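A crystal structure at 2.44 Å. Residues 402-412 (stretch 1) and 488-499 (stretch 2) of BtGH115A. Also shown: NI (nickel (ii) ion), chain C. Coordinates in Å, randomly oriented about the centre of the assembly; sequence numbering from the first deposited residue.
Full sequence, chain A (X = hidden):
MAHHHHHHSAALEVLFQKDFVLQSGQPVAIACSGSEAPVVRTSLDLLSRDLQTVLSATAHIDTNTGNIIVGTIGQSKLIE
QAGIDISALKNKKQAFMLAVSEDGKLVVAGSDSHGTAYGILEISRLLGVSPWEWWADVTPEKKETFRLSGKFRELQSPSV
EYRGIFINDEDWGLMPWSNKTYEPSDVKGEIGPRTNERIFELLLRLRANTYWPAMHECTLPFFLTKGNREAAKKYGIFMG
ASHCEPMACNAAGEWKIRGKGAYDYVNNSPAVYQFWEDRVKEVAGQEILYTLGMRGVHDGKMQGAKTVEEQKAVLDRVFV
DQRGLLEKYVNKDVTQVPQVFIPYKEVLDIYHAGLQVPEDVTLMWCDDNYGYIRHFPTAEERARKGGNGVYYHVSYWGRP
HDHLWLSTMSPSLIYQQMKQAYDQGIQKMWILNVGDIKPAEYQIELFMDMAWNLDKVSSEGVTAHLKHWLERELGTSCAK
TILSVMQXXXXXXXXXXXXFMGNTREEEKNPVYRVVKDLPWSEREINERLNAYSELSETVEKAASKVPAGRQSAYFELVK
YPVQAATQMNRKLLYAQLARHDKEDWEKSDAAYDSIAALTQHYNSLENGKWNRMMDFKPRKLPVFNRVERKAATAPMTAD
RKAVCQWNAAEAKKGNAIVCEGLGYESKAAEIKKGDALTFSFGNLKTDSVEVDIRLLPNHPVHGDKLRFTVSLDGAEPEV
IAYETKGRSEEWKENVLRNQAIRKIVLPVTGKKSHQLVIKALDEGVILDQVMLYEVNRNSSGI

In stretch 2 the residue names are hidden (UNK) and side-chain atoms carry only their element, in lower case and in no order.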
# COMPACT_ATOMS: atom_id res chain seq x y z
N ASP A 402 2.53 -14.73 -5.92
CA ASP A 402 3.12 -13.36 -5.90
C ASP A 402 2.27 -12.39 -6.73
O ASP A 402 1.77 -12.75 -7.81
CB ASP A 402 4.51 -13.23 -6.52
CG ASP A 402 5.51 -14.36 -6.16
OD1 ASP A 402 5.19 -15.32 -5.41
OD2 ASP A 402 6.67 -14.25 -6.70
N HIS A 403 2.10 -11.16 -6.22
CA HIS A 403 1.76 -10.03 -7.05
C HIS A 403 2.90 -9.04 -7.00
O HIS A 403 2.97 -8.21 -6.08
CB HIS A 403 0.41 -9.40 -6.69
CG HIS A 403 0.17 -9.18 -5.23
ND1 HIS A 403 -0.06 -10.23 -4.34
CD2 HIS A 403 0.07 -8.04 -4.50
CE1 HIS A 403 -0.29 -9.72 -3.14
NE2 HIS A 403 -0.18 -8.40 -3.20
N LEU A 404 3.81 -9.14 -7.96
CA LEU A 404 5.03 -8.29 -7.95
C LEU A 404 5.26 -7.49 -9.20
O LEU A 404 6.21 -6.69 -9.25
CB LEU A 404 6.27 -9.16 -7.75
CG LEU A 404 6.50 -9.92 -6.45
CD1 LEU A 404 7.73 -10.78 -6.60
CD2 LEU A 404 6.71 -8.91 -5.34
N TRP A 405 4.45 -7.71 -10.24
CA TRP A 405 4.75 -7.05 -11.49
C TRP A 405 4.11 -5.68 -11.60
O TRP A 405 4.82 -4.66 -11.69
CB TRP A 405 4.43 -7.96 -12.63
CG TRP A 405 4.48 -7.35 -13.99
CD1 TRP A 405 5.40 -6.44 -14.48
CD2 TRP A 405 3.61 -7.66 -15.07
NE1 TRP A 405 5.13 -6.17 -15.80
CE2 TRP A 405 4.04 -6.92 -16.19
CE3 TRP A 405 2.49 -8.49 -15.20
CZ2 TRP A 405 3.38 -6.96 -17.42
CZ3 TRP A 405 1.83 -8.55 -16.42
CH2 TRP A 405 2.26 -7.77 -17.51
N LEU A 406 2.78 -5.67 -11.57
CA LEU A 406 1.96 -4.48 -11.59
C LEU A 406 1.26 -4.29 -10.23
O LEU A 406 1.15 -5.22 -9.42
CB LEU A 406 0.93 -4.58 -12.72
CG LEU A 406 1.54 -4.71 -14.13
CD1 LEU A 406 0.45 -5.01 -15.16
CD2 LEU A 406 2.34 -3.45 -14.49
N SER A 407 0.81 -3.07 -10.01
CA SER A 407 0.22 -2.69 -8.80
C SER A 407 -1.24 -2.42 -9.08
O SER A 407 -1.62 -1.32 -9.54
CB SER A 407 0.89 -1.39 -8.30
OG SER A 407 0.05 -0.73 -7.35
N THR A 408 -2.07 -3.42 -8.79
CA THR A 408 -3.40 -3.37 -9.20
C THR A 408 -4.45 -3.47 -8.09
O THR A 408 -5.66 -3.63 -8.35
CB THR A 408 -3.66 -4.41 -10.31
OG1 THR A 408 -3.46 -5.75 -9.81
CG2 THR A 408 -2.78 -4.12 -11.52
N MSE A 409 -4.00 -3.39 -6.84
CA MSE A 409 -4.92 -3.50 -5.71
C MSE A 409 -5.83 -2.32 -5.83
O MSE A 409 -5.41 -1.23 -6.24
CB MSE A 409 -4.20 -3.49 -4.39
CG MSE A 409 -5.12 -4.00 -3.28
SE MSE A 409 -4.07 -3.91 -1.62
CE MSE A 409 -3.37 -5.73 -2.04
N SER A 410 -7.10 -2.57 -5.57
CA SER A 410 -8.12 -1.58 -5.71
C SER A 410 -8.00 -0.50 -4.66
O SER A 410 -7.89 -0.80 -3.48
CB SER A 410 -9.50 -2.23 -5.61
OG SER A 410 -10.48 -1.22 -5.45
N PRO A 411 -8.05 0.76 -5.09
CA PRO A 411 -8.14 1.92 -4.19
C PRO A 411 -9.27 1.79 -3.22
O PRO A 411 -9.12 2.23 -2.08
CB PRO A 411 -8.43 3.08 -5.16
CG PRO A 411 -7.68 2.66 -6.38
CD PRO A 411 -7.96 1.18 -6.50
N SER A 412 -10.38 1.21 -3.69
CA SER A 412 -11.57 0.99 -2.92
C SER A 412 -11.35 0.04 -1.74
O SER A 412 -12.04 0.16 -0.74
CB SER A 412 -12.65 0.39 -3.80
OG SER A 412 -13.08 1.36 -4.70
N UNK A 488 -11.92 0.95 -14.36
CA UNK A 488 -12.22 -0.35 -14.91
C UNK A 488 -11.05 -1.27 -14.78
O UNK A 488 -11.27 -2.46 -14.58
o UNK A 488 -15.77 -0.69 -14.88
c UNK A 488 -12.68 -0.26 -16.37
o UNK A 488 -15.01 -2.07 -16.55
c UNK A 488 -14.15 0.11 -16.48
c UNK A 488 -15.05 -0.97 -15.92
N UNK A 489 -9.84 -0.71 -14.86
CA UNK A 489 -8.53 -1.36 -14.61
C UNK A 489 -8.52 -2.00 -13.24
O UNK A 489 -8.27 -3.23 -13.12
n UNK A 489 -3.94 -1.25 -14.13
c UNK A 489 -6.05 -0.83 -14.60
c UNK A 489 -7.45 -0.31 -14.70
c UNK A 489 -5.04 -0.52 -13.74
n UNK A 489 -5.52 -1.73 -15.51
c UNK A 489 -4.26 -1.99 -15.18
N UNK A 490 -8.83 -1.22 -12.21
CA UNK A 490 -8.79 -1.74 -10.84
C UNK A 490 -9.88 -2.79 -10.54
O UNK A 490 -9.68 -3.70 -9.74
c UNK A 490 -7.79 1.70 -9.98
c UNK A 490 -5.39 2.02 -10.11
c UNK A 490 -7.62 0.32 -9.95
c UNK A 490 -6.32 -0.19 -10.01
o UNK A 490 -4.27 2.85 -10.21
c UNK A 490 -5.21 0.66 -10.08
c UNK A 490 -8.81 -0.60 -9.84
c UNK A 490 -6.68 2.56 -10.06
N UNK A 491 -10.99 -2.68 -11.24
CA UNK A 491 -12.12 -3.54 -11.01
C UNK A 491 -11.89 -4.92 -11.63
O UNK A 491 -12.18 -5.96 -11.01
c UNK A 491 -15.51 -3.29 -12.75
c UNK A 491 -14.60 -3.74 -11.62
c UNK A 491 -16.37 -4.98 -14.30
c UNK A 491 -13.39 -2.85 -11.53
n UNK A 491 -16.23 -4.48 -13.09
n UNK A 491 -15.90 -4.35 -15.35
n UNK A 491 -17.01 -6.12 -14.44
N UNK A 492 -11.31 -4.93 -12.84
CA UNK A 492 -11.03 -6.17 -13.51
C UNK A 492 -9.82 -6.92 -12.88
O UNK A 492 -9.79 -8.17 -12.90
c UNK A 492 -11.99 -5.50 -15.87
c UNK A 492 -12.87 -6.64 -16.39
c UNK A 492 -11.42 -4.73 -17.04
c UNK A 492 -10.81 -5.92 -14.99
N UNK A 493 -8.86 -6.15 -12.35
CA UNK A 493 -7.71 -6.69 -11.60
C UNK A 493 -8.16 -7.28 -10.25
O UNK A 493 -7.63 -8.29 -9.84
c UNK A 493 -6.66 -5.64 -11.39
N UNK A 494 -9.18 -6.69 -9.62
CA UNK A 494 -9.77 -7.18 -8.38
C UNK A 494 -10.37 -8.56 -8.64
O UNK A 494 -10.26 -9.48 -7.82
c UNK A 494 -12.70 -7.02 -6.30
c UNK A 494 -11.49 -6.48 -6.61
n UNK A 494 -12.83 -7.00 -4.93
c UNK A 494 -11.74 -6.46 -4.41
n UNK A 494 -10.92 -6.12 -5.40
c UNK A 494 -10.84 -6.18 -7.93
N UNK A 495 -10.98 -8.71 -9.80
CA UNK A 495 -11.58 -9.97 -10.21
C UNK A 495 -10.50 -11.04 -10.37
O UNK A 495 -10.65 -12.17 -9.95
c UNK A 495 -14.62 -8.45 -12.13
c UNK A 495 -12.81 -11.04 -12.16
c UNK A 495 -12.43 -9.73 -11.47
c UNK A 495 -13.70 -8.94 -11.04
N UNK A 496 -9.39 -10.64 -10.96
CA UNK A 496 -8.25 -11.50 -11.11
C UNK A 496 -7.13 -10.63 -11.60
O UNK A 496 -7.22 -10.02 -12.66
c UNK A 496 -7.38 -16.99 -10.11
c UNK A 496 -7.57 -13.75 -11.94
n UNK A 496 -8.54 -17.14 -9.45
c UNK A 496 -8.54 -12.61 -12.10
n UNK A 496 -7.19 -15.92 -10.87
n UNK A 496 -6.40 -17.89 -9.99
c UNK A 496 -8.17 -14.84 -11.08
N UNK A 497 -6.10 -10.51 -10.77
CA UNK A 497 -4.88 -9.79 -11.08
C UNK A 497 -4.19 -10.38 -12.31
O UNK A 497 -4.33 -11.58 -12.59
c UNK A 497 -3.38 -7.58 -6.85
n UNK A 497 -4.55 -7.33 -5.94
c UNK A 497 -3.34 -8.93 -7.59
c UNK A 497 -4.38 -9.04 -8.69
c UNK A 497 -3.95 -9.88 -9.88
N UNK A 498 -3.45 -9.55 -13.06
CA UNK A 498 -2.64 -10.08 -14.16
C UNK A 498 -1.81 -11.31 -13.80
O UNK A 498 -1.89 -12.31 -14.52
c UNK A 498 -1.73 -8.92 -14.49
c UNK A 498 -3.42 -8.07 -13.04
c UNK A 498 -2.63 -7.74 -14.27
N UNK A 499 -1.08 -11.24 -12.70
CA UNK A 499 -0.25 -12.31 -12.19
C UNK A 499 -1.00 -13.56 -11.80
O UNK A 499 -0.41 -14.61 -11.85
o UNK A 499 1.69 -8.30 -10.80
o UNK A 499 -0.30 -9.24 -11.12
c UNK A 499 1.54 -10.68 -11.32
c UNK A 499 0.94 -9.31 -11.05
c UNK A 499 0.58 -11.82 -11.00
NI NI C . 7.61 -5.03 -8.28
O HOH W 1 -1.14 -6.99 -9.81
O HOH W 2 -1.87 -0.10 -12.25
O HOH W 3 -6.41 -6.98 -7.74
O HOH W 4 9.15 -6.75 -9.19
O HOH W 5 7.05 -2.73 -7.39

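Position 488 has three side-chain carbons, the third carrying two oxygens, and stays clear of stretch 1: this is Glu488, partly exposed on the helix. Position 489 carries one carbon and a five-membered ring of three carbons and two nitrogens, hence His489. Its NE2 lies 4.0 Å from Thr408 CG2 and 3.0 Å from water 2, which in turn donates to Ser407 O, also at 3.0 Å.

At 490 a single carbon leads to a six-carbon ring bearing one oxygen, the pattern of Tyr490. Pro411 CD sits over one ring face, 3.8 Å from the centroid of the Tyr490 ring, a CH-pi contact that a flat aromatic surface accommodates well. Position 491 has three carbons, a nitrogen, and a carbon with two more nitrogens: Arg491, which points away from stretch 1 and forms a salt bridge with Glu488 (NH1 to OE1, 2.7 Å). Position 492, four carbons forked at the second, is Leu492, buried but out of reach of stretch 1.

Position 493 has one side-chain carbon, so it is Ala493. Its CB is 3.4 Å from Thr408 CB, and so short a side chain lets the two backbones come close. Position 494 again shows one carbon and a ring of three carbons and two nitrogens: His494, with ND1 4.1 Å from Ser410 CB. Position 495, four carbons forked at the first with one arm two carbons long, is Ile495, partly exposed and without contact. Position 496 repeats the three carbons, nitrogen and three-nitrogen-bonded carbon of arginine; Arg496 leaves helical geometry and does not touch stretch 1.

At 497 four carbons in a row end in nitrogen: Lys497. Its CD packs 3.9 Å from His403 CB, while NZ donates to water 3 at 2.6 Å, so a long aliphatic chain with a polar tip serves both surroundings. At 498 three carbons close onto the backbone nitrogen, giving Pro498, whose CB lies 4.1 Å from Trp405 CZ3 and whose CG lies 4.2 Å from Leu406 CD1. Position 499 has three carbons, the third with two oxygens: Glu499. Its OE2 accepts from Trp405 N and Leu406 N, both at 2.9 Å, and OE1 accepts from water 1 at 2.7 Å.

The contact thus combines apolar packing with a carboxylate that gathers two consecutive backbone amides. Water 1 extends this anchor by donating to Leu406 O at 2.9 Å and accepting from Thr408 OG1 at 2.6 Å, joining Glu499 to the turn it holds.

Stretch 2 (488-499) EHYRLAHIRKPE
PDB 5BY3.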